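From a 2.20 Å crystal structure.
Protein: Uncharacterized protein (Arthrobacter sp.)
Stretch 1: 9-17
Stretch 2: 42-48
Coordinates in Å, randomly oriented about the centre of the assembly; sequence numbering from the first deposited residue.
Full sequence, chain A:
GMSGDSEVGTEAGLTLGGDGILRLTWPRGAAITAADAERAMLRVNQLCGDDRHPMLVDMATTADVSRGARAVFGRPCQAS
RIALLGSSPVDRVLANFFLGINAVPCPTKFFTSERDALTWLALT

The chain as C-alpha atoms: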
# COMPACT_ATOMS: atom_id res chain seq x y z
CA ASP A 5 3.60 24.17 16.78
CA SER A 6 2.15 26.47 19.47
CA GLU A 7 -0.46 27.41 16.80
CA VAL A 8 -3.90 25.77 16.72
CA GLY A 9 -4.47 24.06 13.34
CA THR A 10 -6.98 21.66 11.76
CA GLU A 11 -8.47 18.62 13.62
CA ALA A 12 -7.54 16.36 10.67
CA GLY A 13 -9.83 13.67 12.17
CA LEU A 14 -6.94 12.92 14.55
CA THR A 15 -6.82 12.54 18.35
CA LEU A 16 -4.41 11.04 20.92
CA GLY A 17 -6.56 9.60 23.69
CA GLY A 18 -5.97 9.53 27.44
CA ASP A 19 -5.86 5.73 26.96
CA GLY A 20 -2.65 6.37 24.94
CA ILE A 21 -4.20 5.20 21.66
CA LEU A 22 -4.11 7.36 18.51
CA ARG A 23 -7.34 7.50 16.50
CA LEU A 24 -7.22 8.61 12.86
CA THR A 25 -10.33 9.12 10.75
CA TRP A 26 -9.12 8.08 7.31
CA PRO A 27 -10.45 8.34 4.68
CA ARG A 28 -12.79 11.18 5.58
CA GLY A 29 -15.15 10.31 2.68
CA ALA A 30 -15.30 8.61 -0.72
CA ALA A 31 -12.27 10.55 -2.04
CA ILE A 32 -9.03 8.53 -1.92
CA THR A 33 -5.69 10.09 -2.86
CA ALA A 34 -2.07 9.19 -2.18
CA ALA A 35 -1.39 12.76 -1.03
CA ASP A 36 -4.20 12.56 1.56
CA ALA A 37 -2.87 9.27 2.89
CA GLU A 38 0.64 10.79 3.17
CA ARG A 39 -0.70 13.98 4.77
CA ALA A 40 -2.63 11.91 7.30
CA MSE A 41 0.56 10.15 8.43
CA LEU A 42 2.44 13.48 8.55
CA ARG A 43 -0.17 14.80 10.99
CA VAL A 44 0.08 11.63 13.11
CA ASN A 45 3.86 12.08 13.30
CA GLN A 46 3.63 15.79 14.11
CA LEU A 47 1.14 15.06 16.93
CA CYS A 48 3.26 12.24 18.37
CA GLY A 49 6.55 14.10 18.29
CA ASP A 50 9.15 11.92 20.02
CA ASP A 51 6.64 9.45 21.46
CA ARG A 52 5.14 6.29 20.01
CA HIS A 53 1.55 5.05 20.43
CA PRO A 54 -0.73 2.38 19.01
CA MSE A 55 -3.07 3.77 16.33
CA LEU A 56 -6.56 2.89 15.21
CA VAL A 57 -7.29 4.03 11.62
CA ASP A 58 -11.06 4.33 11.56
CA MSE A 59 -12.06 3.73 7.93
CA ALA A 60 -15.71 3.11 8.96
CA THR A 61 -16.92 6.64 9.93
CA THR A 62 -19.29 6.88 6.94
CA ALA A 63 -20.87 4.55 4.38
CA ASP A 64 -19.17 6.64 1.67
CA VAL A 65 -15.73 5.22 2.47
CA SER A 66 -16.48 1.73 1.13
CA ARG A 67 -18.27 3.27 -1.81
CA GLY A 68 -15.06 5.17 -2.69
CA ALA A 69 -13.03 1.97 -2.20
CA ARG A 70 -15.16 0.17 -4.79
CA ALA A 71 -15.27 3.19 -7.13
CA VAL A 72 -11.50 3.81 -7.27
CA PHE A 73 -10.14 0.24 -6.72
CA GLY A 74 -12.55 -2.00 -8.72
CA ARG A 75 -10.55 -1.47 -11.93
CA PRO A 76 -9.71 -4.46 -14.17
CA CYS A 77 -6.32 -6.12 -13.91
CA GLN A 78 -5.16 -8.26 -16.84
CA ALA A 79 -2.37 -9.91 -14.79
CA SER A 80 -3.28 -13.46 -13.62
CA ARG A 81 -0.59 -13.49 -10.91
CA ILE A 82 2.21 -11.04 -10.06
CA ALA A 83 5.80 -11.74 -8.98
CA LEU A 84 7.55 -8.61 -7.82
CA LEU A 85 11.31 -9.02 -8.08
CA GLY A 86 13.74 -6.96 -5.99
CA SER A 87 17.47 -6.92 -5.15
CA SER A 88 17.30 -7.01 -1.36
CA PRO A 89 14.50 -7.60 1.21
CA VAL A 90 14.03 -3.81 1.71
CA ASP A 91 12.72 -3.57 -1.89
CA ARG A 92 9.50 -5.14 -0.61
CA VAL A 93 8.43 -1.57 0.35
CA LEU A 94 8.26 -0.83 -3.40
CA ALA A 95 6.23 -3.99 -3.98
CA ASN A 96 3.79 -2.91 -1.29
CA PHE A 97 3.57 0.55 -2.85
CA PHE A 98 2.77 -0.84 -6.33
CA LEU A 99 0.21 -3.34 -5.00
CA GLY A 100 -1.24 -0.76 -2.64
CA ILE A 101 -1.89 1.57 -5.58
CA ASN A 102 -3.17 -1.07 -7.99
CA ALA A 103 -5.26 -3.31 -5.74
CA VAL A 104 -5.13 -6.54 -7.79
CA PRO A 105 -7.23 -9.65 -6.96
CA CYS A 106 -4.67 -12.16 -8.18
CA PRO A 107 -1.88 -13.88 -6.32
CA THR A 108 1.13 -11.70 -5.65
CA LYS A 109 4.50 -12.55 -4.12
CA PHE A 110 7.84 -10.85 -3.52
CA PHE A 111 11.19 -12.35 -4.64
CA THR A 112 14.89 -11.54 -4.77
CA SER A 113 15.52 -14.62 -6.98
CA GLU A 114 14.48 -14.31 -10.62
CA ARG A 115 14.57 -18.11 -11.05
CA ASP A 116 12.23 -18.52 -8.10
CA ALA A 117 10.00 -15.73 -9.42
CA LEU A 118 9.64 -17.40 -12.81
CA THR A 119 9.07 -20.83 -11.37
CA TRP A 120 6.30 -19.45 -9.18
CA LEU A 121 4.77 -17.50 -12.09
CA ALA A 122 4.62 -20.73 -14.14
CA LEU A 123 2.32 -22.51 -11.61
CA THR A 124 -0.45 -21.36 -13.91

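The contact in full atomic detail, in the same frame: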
# COMPACT_ATOMS: atom_id res chain seq x y z
N GLY A 9 -4.21 24.35 14.76
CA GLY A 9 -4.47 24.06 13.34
C GLY A 9 -5.83 23.41 13.06
O GLY A 9 -6.86 23.82 13.59
N THR A 10 -5.80 22.39 12.22
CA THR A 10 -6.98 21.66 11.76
C THR A 10 -7.07 20.32 12.50
O THR A 10 -6.04 19.70 12.75
CB THR A 10 -6.86 21.44 10.25
OG1 THR A 10 -6.93 22.73 9.60
CG2 THR A 10 -7.95 20.54 9.74
N GLU A 11 -8.28 19.88 12.86
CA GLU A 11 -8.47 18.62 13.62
C GLU A 11 -7.84 17.43 12.89
O GLU A 11 -7.15 16.61 13.50
CB GLU A 11 -9.96 18.32 13.89
CG GLU A 11 -10.63 19.21 14.96
CD GLU A 11 -12.13 18.99 15.06
N ALA A 12 -8.09 17.38 11.58
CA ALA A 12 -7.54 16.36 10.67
C ALA A 12 -8.10 14.96 10.96
O ALA A 12 -7.49 13.96 10.57
CB ALA A 12 -5.99 16.36 10.74
N GLY A 13 -9.26 14.92 11.63
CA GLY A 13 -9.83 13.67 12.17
C GLY A 13 -8.86 12.87 13.04
O GLY A 13 -8.87 11.65 13.00
N LEU A 14 -8.02 13.57 13.81
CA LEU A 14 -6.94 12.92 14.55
C LEU A 14 -6.98 13.33 16.02
O LEU A 14 -7.11 14.51 16.32
CB LEU A 14 -5.58 13.25 13.91
CG LEU A 14 -4.29 12.73 14.57
CD1 LEU A 14 -4.19 11.20 14.61
CD2 LEU A 14 -3.09 13.31 13.85
N THR A 15 -6.89 12.33 16.91
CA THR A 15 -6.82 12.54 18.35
C THR A 15 -5.87 11.52 18.99
O THR A 15 -5.76 10.40 18.52
CB THR A 15 -8.21 12.41 19.00
OG1 THR A 15 -8.66 11.06 18.89
CG2 THR A 15 -9.25 13.33 18.35
N LEU A 16 -5.13 11.95 20.02
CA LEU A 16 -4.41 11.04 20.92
C LEU A 16 -5.22 10.99 22.20
O LEU A 16 -5.39 12.01 22.87
CB LEU A 16 -2.98 11.53 21.21
CG LEU A 16 -2.14 10.71 22.21
CD1 LEU A 16 -1.86 9.30 21.71
CD2 LEU A 16 -0.84 11.42 22.58
N GLY A 17 -5.71 9.80 22.52
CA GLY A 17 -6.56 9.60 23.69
C GLY A 17 -5.78 9.57 24.99
O GLY A 17 -4.55 9.40 25.00
N LEU A 42 1.65 12.32 8.13
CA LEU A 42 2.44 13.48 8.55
C LEU A 42 1.86 14.08 9.81
O LEU A 42 2.58 14.36 10.74
CB LEU A 42 2.53 14.55 7.46
CG LEU A 42 3.20 15.87 7.88
CD1 LEU A 42 4.63 15.62 8.30
CD2 LEU A 42 3.14 16.91 6.76
N ARG A 43 0.54 14.24 9.84
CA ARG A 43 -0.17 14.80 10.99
C ARG A 43 -0.07 13.90 12.23
O ARG A 43 0.01 14.39 13.34
CB ARG A 43 -1.64 15.07 10.65
CG ARG A 43 -1.89 16.05 9.49
CD ARG A 43 -1.21 17.42 9.67
NE ARG A 43 -1.66 18.11 10.89
CZ ARG A 43 -2.83 18.74 11.03
NH1 ARG A 43 -3.73 18.81 10.05
NH2 ARG A 43 -3.12 19.31 12.20
N VAL A 44 -0.12 12.59 12.02
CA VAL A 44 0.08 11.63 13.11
C VAL A 44 1.46 11.81 13.73
O VAL A 44 1.61 11.82 14.96
CB VAL A 44 -0.01 10.18 12.62
CG1 VAL A 44 0.58 9.22 13.66
CG2 VAL A 44 -1.46 9.81 12.26
N ASN A 45 2.47 11.93 12.87
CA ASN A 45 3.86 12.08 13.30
C ASN A 45 4.07 13.41 14.00
O ASN A 45 4.73 13.44 15.01
CB ASN A 45 4.84 11.92 12.13
CG ASN A 45 4.92 10.48 11.60
OD1 ASN A 45 4.66 9.53 12.35
ND2 ASN A 45 5.27 10.32 10.32
N GLN A 46 3.51 14.48 13.47
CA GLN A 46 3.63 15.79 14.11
C GLN A 46 2.96 15.81 15.49
O GLN A 46 3.48 16.43 16.42
CB GLN A 46 3.03 16.88 13.22
CG GLN A 46 3.80 17.14 11.93
CD GLN A 46 3.13 18.19 11.05
OE1 GLN A 46 1.91 18.35 11.06
NE2 GLN A 46 3.94 18.93 10.29
N LEU A 47 1.83 15.13 15.64
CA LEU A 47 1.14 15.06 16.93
C LEU A 47 1.94 14.25 17.92
O LEU A 47 1.99 14.60 19.09
CB LEU A 47 -0.27 14.47 16.76
CG LEU A 47 -1.10 14.17 18.00
CD1 LEU A 47 -1.21 15.41 18.88
CD2 LEU A 47 -2.47 13.67 17.60
N CYS A 48 2.55 13.16 17.47
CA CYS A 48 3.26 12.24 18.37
C CYS A 48 4.59 12.80 18.85
O CYS A 48 5.02 12.52 19.97
CB CYS A 48 3.51 10.92 17.67
SG CYS A 48 2.06 9.87 17.50

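The backbone sets the terms. A loop from Gly9 to Gly13 leads into a short strand, Leu14 to Leu16, which runs beside the helical segment Leu42 to Cys48, part of a helix that begins earlier in the chain, in nearly the same direction, the axes 29° apart and 9.4 Å at closest approach. That spacing leaves room for one layer of side chains. The register pairs Ala12 with Arg43, Leu14 with Val44 and Leu16 with Leu47. Alternation along the strand turns Leu14 and Leu16 toward the helix and Thr15 away, while on the helix Arg43 and Leu47, one turn apart, point back toward the strand.

The apolar part is built around Leu14. Its CG lies 3.7 Å from Leu47 CD2, and its CD1 is 3.9 Å from Val44 CG2, so the residue reaches both neighbours in the t,p rotamer. Its CD2 also rests against helix backbone, 3.3 Å from Arg43 O; that carbonyl already accepts a hydrogen bond from Leu47 N, at 3.0 Å, so the methyl covers a group whose polarity is satisfied. Leu16 extends the patch more loosely, its CB 4.2 Å from Leu47 CD2.

Polar bonding is confined to the loop end. Arg43 folds its chain through three successive m rotamers and sends NH2 to Thr10 O, a hydrogen bond of 3.0 Å with an N-H...O angle of 149°. The carbonyl sits at the guanidinium edge, near its plane, where the N-H groups point. Ala12 CB covers one face of the same group, 3.4 Å from Arg43 NH1.

Within the loop, Leu14 N bonds to Glu11 O at 3.2 Å, closing a turn in which Ala12 and Gly13 both have positive phi, which favours glycine at Gly13 and which Ala12 adopts although it has a CB. In this contact leucines and Val44 form the apolar layer, and an arginine ties the incoming loop to the helix.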